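Local coordinates for molybdenum cofactor carrier protein (Chlamydomonas reinhardtii, PDB 2IZ6) that probably binds and carries the molybdenum cofactor, keeping it available in the cell for the enzymes that need it, at residues A[46-51]-A[70-75]; A[17-22]-A[118-123]. All coordinates share one frame; numbering follows the deposited sequence. Where two conformers were deposited one is given.

Contact 1 of 2, residues A[46-51]-A[70-75]; sequences WILLTG and GTTIGV
Leu-48 and Thr-72, Leu-49 and Ile-73, and Thr-50 and Gly-74 are paired in parallel along two strands of a beta-alpha-beta unit, whose axes are turned 22° from each other. Four backbone hydrogen bonds alternate in direction: the N-H of Leu-48 reaches Thr-71 O, the shortest joins Ile-73 N to Leu-48 O at 2.8 Å, and Thr-50 then uses its N toward Ile-73 O and its O toward Val-75 N. Where the strands part, two waters take over, each donating to Trp-46 O and bridging to the backbone of Thr-71. On one face Ile-73 splits its branches. With CG1 anti to its own carbonyl carbon (chi1 -57°), CD1 meets Ile-47 CG2 at 3.6 Å, while CG2 touches CD1 of Leu-49 at 3.5 Å in one of that leucine's two conformers. An alanine in place of Ile-73 would probably leave Ile-47 CG2 without its mate, strip Leu-49 CD1 of its closest one, and open a gap beside Ile-90 of a second subunit, which packs on Ile-47 and Ile-73. Across the sheet, Leu-48 CD2 and Thr-72 CG2 are a looser 4.2 Å apart. That face lies under helix 57-67, the crossover, through Ala-65, Met-58 and Met-62; the hydroxyl of Thr-72 turns to Ala-87 O and Asp-89 N, and that of Thr-50 to Val-18 O on strand 15-19.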
loop_
_atom_site.group_PDB
_atom_site.type_symbol
_atom_site.label_atom_id
_atom_site.label_comp_id
_atom_site.label_asym_id
_atom_site.label_seq_id
_atom_site.Cartn_x
_atom_site.Cartn_y
_atom_site.Cartn_z
ATOM N N TRP A 46 -23.936 10.842 -10.838
ATOM C CA TRP A 46 -22.837 10.473 -10.002
ATOM C C TRP A 46 -21.878 9.536 -10.752
ATOM O O TRP A 46 -22.290 8.795 -11.621
ATOM C CB TRP A 46 -23.299 9.852 -8.678
ATOM C CG TRP A 46 -24.335 10.638 -7.971
ATOM C CD1 TRP A 46 -24.449 12.021 -7.892
ATOM C CD2 TRP A 46 -25.333 10.110 -7.090
ATOM N NE1 TRP A 46 -25.602 12.329 -7.139
ATOM C CE2 TRP A 46 -26.147 11.180 -6.649
ATOM C CE3 TRP A 46 -25.756 8.804 -6.830
ATOM C CZ2 TRP A 46 -27.287 10.973 -5.832
ATOM C CZ3 TRP A 46 -26.920 8.593 -6.039
ATOM C CH2 TRP A 46 -27.637 9.701 -5.527
ATOM N N ILE A 47 -20.609 9.586 -10.337
ATOM C CA ILE A 47 -19.560 8.665 -10.804
ATOM C C ILE A 47 -19.586 7.390 -9.934
ATOM O O ILE A 47 -19.707 7.512 -8.728
ATOM C CB ILE A 47 -18.175 9.303 -10.741
ATOM C CG1 ILE A 47 -18.021 10.527 -11.653
ATOM C CG2 ILE A 47 -17.103 8.298 -11.102
ATOM C CD1 ILE A 47 -16.777 11.375 -11.390
ATOM N N LEU A 48 -19.569 6.208 -10.578
ATOM C CA LEU A 48 -19.446 4.951 -9.861
ATOM C C LEU A 48 -17.982 4.578 -9.728
ATOM O O LEU A 48 -17.296 4.515 -10.738
ATOM C CB LEU A 48 -20.141 3.889 -10.655
ATOM C CG LEU A 48 -20.000 2.404 -10.203
ATOM C CD1 LEU A 48 -20.632 2.265 -8.831
ATOM C CD2 LEU A 48 -20.633 1.393 -11.186
ATOM N N LEU A 49 -17.587 4.202 -8.518
ATOM C CA LEU A 49 -16.249 3.724 -8.220
ATOM C C LEU A 49 -16.420 2.344 -7.657
ATOM O O LEU A 49 -17.134 2.161 -6.665
ATOM C CB LEU A 49 -15.616 4.644 -7.152
ATOM C CG LEU A 49 -14.243 4.256 -6.602
ATOM C CD1 LEU A 49 -13.208 4.361 -7.605
ATOM C CD2 LEU A 49 -13.797 5.235 -5.480
ATOM N N THR A 50 -15.814 1.317 -8.284
ATOM C CA THR A 50 -15.934 -0.051 -7.810
ATOM C C THR A 50 -14.756 -0.881 -8.303
ATOM O O THR A 50 -13.847 -0.353 -8.928
ATOM C CB THR A 50 -17.332 -0.661 -8.182
ATOM O OG1 THR A 50 -17.579 -1.890 -7.499
ATOM C CG2 THR A 50 -17.424 -0.891 -9.639
ATOM N N GLY A 51 -14.744 -2.157 -7.952
ATOM C CA GLY A 51 -13.713 -3.063 -8.458
ATOM C C GLY A 51 -13.852 -3.283 -9.945
ATOM O O GLY A 51 -14.986 -3.317 -10.462
ATOM N N GLY A 70 -23.536 6.697 -17.308
ATOM C CA GLY A 70 -22.666 7.253 -16.335
ATOM C C GLY A 70 -21.209 6.886 -16.551
ATOM O O GLY A 70 -20.853 6.062 -17.396
ATOM N N THR A 71 -20.370 7.558 -15.799
ATOM C CA THR A 71 -18.955 7.412 -15.878
ATOM C C THR A 71 -18.581 6.397 -14.772
ATOM O O THR A 71 -19.080 6.437 -13.654
ATOM C CB THR A 71 -18.225 8.703 -15.524
ATOM O OG1 THR A 71 -18.421 9.671 -16.561
ATOM C CG2 THR A 71 -16.730 8.496 -15.372
ATOM N N THR A 72 -17.691 5.458 -15.117
ATOM C CA THR A 72 -17.285 4.429 -14.232
ATOM C C THR A 72 -15.766 4.372 -14.037
ATOM O O THR A 72 -14.959 4.483 -14.984
ATOM C CB THR A 72 -17.699 3.063 -14.772
ATOM O OG1 THR A 72 -17.136 2.834 -16.061
ATOM C CG2 THR A 72 -19.237 2.871 -14.854
ATOM N N ILE A 73 -15.420 4.085 -12.812
ATOM C CA ILE A 73 -14.026 3.939 -12.390
ATOM C C ILE A 73 -13.903 2.557 -11.825
ATOM O O ILE A 73 -14.594 2.195 -10.854
ATOM C CB ILE A 73 -13.568 4.997 -11.356
ATOM C CG1 ILE A 73 -13.741 6.442 -11.840
ATOM C CG2 ILE A 73 -12.099 4.703 -10.953
ATOM C CD1 ILE A 73 -13.636 7.440 -10.722
ATOM N N GLY A 74 -13.025 1.742 -12.417
ATOM C CA GLY A 74 -12.833 0.392 -11.978
ATOM C C GLY A 74 -11.418 0.234 -11.508
ATOM O O GLY A 74 -10.479 0.529 -12.248
ATOM N N VAL A 75 -11.275 -0.179 -10.252
ATOM C CA VAL A 75 -10.017 -0.318 -9.556
ATOM C C VAL A 75 -9.585 -1.774 -9.572
ATOM O O VAL A 75 -10.377 -2.671 -9.257
ATOM C CB VAL A 75 -10.132 0.248 -8.108
ATOM C CG1 VAL A 75 -8.741 0.278 -7.449
ATOM C CG2 VAL A 75 -10.768 1.611 -8.155
HETATM O O HOH W 1 -21.948 6.471 -13.089
HETATM O O HOH W 2 -21.559 9.791 -14.143
#

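Contact 2 of 2, residues A[17-22]-A[118-123]; sequences GVMGPG and PGTAAE
Thr-120, in the first turn of helix 118-129, sets its hydroxyl against the backbone where strand 15-19 runs out into the loop at Gly-20. OG1 stands almost straight above the flat peptide that joins Gly-20 to Pro-21, 3.3 Å from Gly-20 C. With OG1 anti to its own carbonyl carbon (chi1 -65°), CG2 lies 4.1 Å from Met-19 CB. Beside this close fit, the Met-19 chain bends twice and, in one of its two conformers, places its sulfur along the aliphatic part of Glu-123, with SD 3.7 Å from CG. The loop side is slacker. Of Pro-21, which is partly exposed, the ring nitrogen lies 3.7 Å from Thr-120 OG1 and CD stands farther off, while Gly-22 is open to solvent and turns its carbonyl to Thr-26. Behind the helix, Ala-121 and Ala-122 pack on Phe-146 and Leu-126 of a third subunit. Gly-119 and Ala-122 lie where strand 110-114 turns into this helix, consistent with a Rossmann-type glycine-rich turn; strand 15-19 neighbours that strand in the sheet. No hydrogen bond or salt bridge crosses between the segments: OG1 sits over the peptide face, away from the in-plane directions in which a peptide donates or accepts, the proline nitrogen has no hydrogen, and the Glu-123 carboxylate leads away to a salt bridge with Arg-100. Cohesion therefore rests on van der Waals fit, probably with some dipolar contribution from the hydroxyl.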
loop_
_atom_site.group_PDB
_atom_site.type_symbol
_atom_site.label_atom_id
_atom_site.label_comp_id
_atom_site.label_asym_id
_atom_site.label_seq_id
_atom_site.Cartn_x
_atom_site.Cartn_y
_atom_site.Cartn_z
ATOM N N GLY A 17 -19.051 4.865 -4.097
ATOM C CA GLY A 17 -18.386 3.593 -4.104
ATOM C C GLY A 17 -19.349 2.457 -3.894
ATOM O O GLY A 17 -20.304 2.566 -3.160
ATOM N N VAL A 18 -19.112 1.327 -4.566
ATOM C CA VAL A 18 -19.903 0.164 -4.415
ATOM C C VAL A 18 -18.987 -1.005 -4.165
ATOM O O VAL A 18 -18.019 -1.214 -4.862
ATOM C CB VAL A 18 -20.787 -0.112 -5.639
ATOM C CG1 VAL A 18 -21.515 -1.460 -5.585
ATOM C CG2 VAL A 18 -21.734 1.035 -5.837
ATOM N N MET A 19 -19.348 -1.787 -3.167
ATOM C CA MET A 19 -18.596 -2.998 -2.783
ATOM C C MET A 19 -19.535 -4.151 -2.624
ATOM O O MET A 19 -20.653 -4.003 -2.143
ATOM C CB MET A 19 -18.030 -2.769 -1.431
ATOM C CG MET A 19 -17.059 -1.731 -1.317
ATOM S SD MET A 19 -15.381 -2.346 -1.626
ATOM C CE MET A 19 -15.523 -4.151 -1.884
ATOM N N GLY A 20 -19.066 -5.339 -2.979
ATOM C CA GLY A 20 -19.789 -6.478 -2.647
ATOM C C GLY A 20 -18.917 -7.663 -2.957
ATOM O O GLY A 20 -17.801 -7.504 -3.482
ATOM N N PRO A 21 -19.408 -8.827 -2.595
ATOM C CA PRO A 21 -18.677 -10.105 -2.866
ATOM C C PRO A 21 -18.634 -10.437 -4.356
ATOM O O PRO A 21 -19.429 -9.902 -5.150
ATOM C CB PRO A 21 -19.478 -11.128 -2.085
ATOM C CG PRO A 21 -20.774 -10.546 -1.873
ATOM C CD PRO A 21 -20.649 -9.065 -1.879
ATOM N N GLY A 22 -17.714 -11.305 -4.725
ATOM C CA GLY A 22 -17.561 -11.758 -6.087
ATOM C C GLY A 22 -18.502 -12.910 -6.387
ATOM O O GLY A 22 -19.406 -13.261 -5.585
ATOM N N PRO A 118 -15.854 -11.209 3.660
ATOM C CA PRO A 118 -14.717 -10.660 4.428
ATOM C C PRO A 118 -14.136 -9.431 3.759
ATOM O O PRO A 118 -13.880 -8.441 4.426
ATOM C CB PRO A 118 -13.722 -11.817 4.463
ATOM C CG PRO A 118 -14.569 -13.018 4.316
ATOM C CD PRO A 118 -15.722 -12.647 3.451
ATOM N N GLY A 119 -13.860 -9.430 2.446
ATOM C CA GLY A 119 -13.274 -8.241 1.832
ATOM C C GLY A 119 -14.183 -7.039 1.965
ATOM O O GLY A 119 -13.714 -5.916 2.195
ATOM N N THR A 120 -15.470 -7.218 1.705
ATOM C CA THR A 120 -16.448 -6.178 1.840
ATOM C C THR A 120 -16.448 -5.631 3.265
ATOM O O THR A 120 -16.460 -4.467 3.457
ATOM C CB THR A 120 -17.812 -6.637 1.349
ATOM O OG1 THR A 120 -17.597 -6.837 -0.042
ATOM C CG2 THR A 120 -18.847 -5.523 1.549
ATOM N N ALA A 121 -16.453 -6.528 4.211
ATOM C CA ALA A 121 -16.466 -6.143 5.629
ATOM C C ALA A 121 -15.266 -5.284 5.983
ATOM O O ALA A 121 -15.392 -4.320 6.761
ATOM C CB ALA A 121 -16.529 -7.345 6.459
ATOM N N ALA A 122 -14.110 -5.612 5.435
ATOM C CA ALA A 122 -12.929 -4.800 5.728
ATOM C C ALA A 122 -13.087 -3.407 5.185
ATOM O O ALA A 122 -12.782 -2.390 5.786
ATOM C CB ALA A 122 -11.667 -5.424 5.184
ATOM N N GLU A 123 -13.556 -3.295 3.974
ATOM C CA GLU A 123 -13.707 -1.995 3.379
ATOM C C GLU A 123 -14.751 -1.120 4.071
ATOM O O GLU A 123 -14.600 0.112 4.186
ATOM C CB GLU A 123 -13.981 -2.084 1.862
ATOM C CG GLU A 123 -12.865 -2.602 1.023
ATOM C CD GLU A 123 -11.463 -1.984 1.291
ATOM O OE1 GLU A 123 -10.526 -2.806 1.387
ATOM O OE2 GLU A 123 -11.332 -0.744 1.409
#

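From the N terminus, the chain first lays down strand 15-19 and the loop to residue 22, one half of contact 2, whose partner follows only 95 residues later in helix 118-129. Within that long excursion contact 1 opens and closes, bringing 46-51 and 70-75 together around helix 57-67, so the shorter loop is wholly enclosed by the longer. The two meet in the sheet, where strand 47-51 lies beside strand 15-19: Val-18 N is 3.0 Å from Leu-49 O, a probable hydrogen bond, and Leu-48 CD1 packs on Val-18 CG2. Contact 1 thus adds to the sheet on one flank, while contact 2 ties its central strand to the helix that follows strand 110-114.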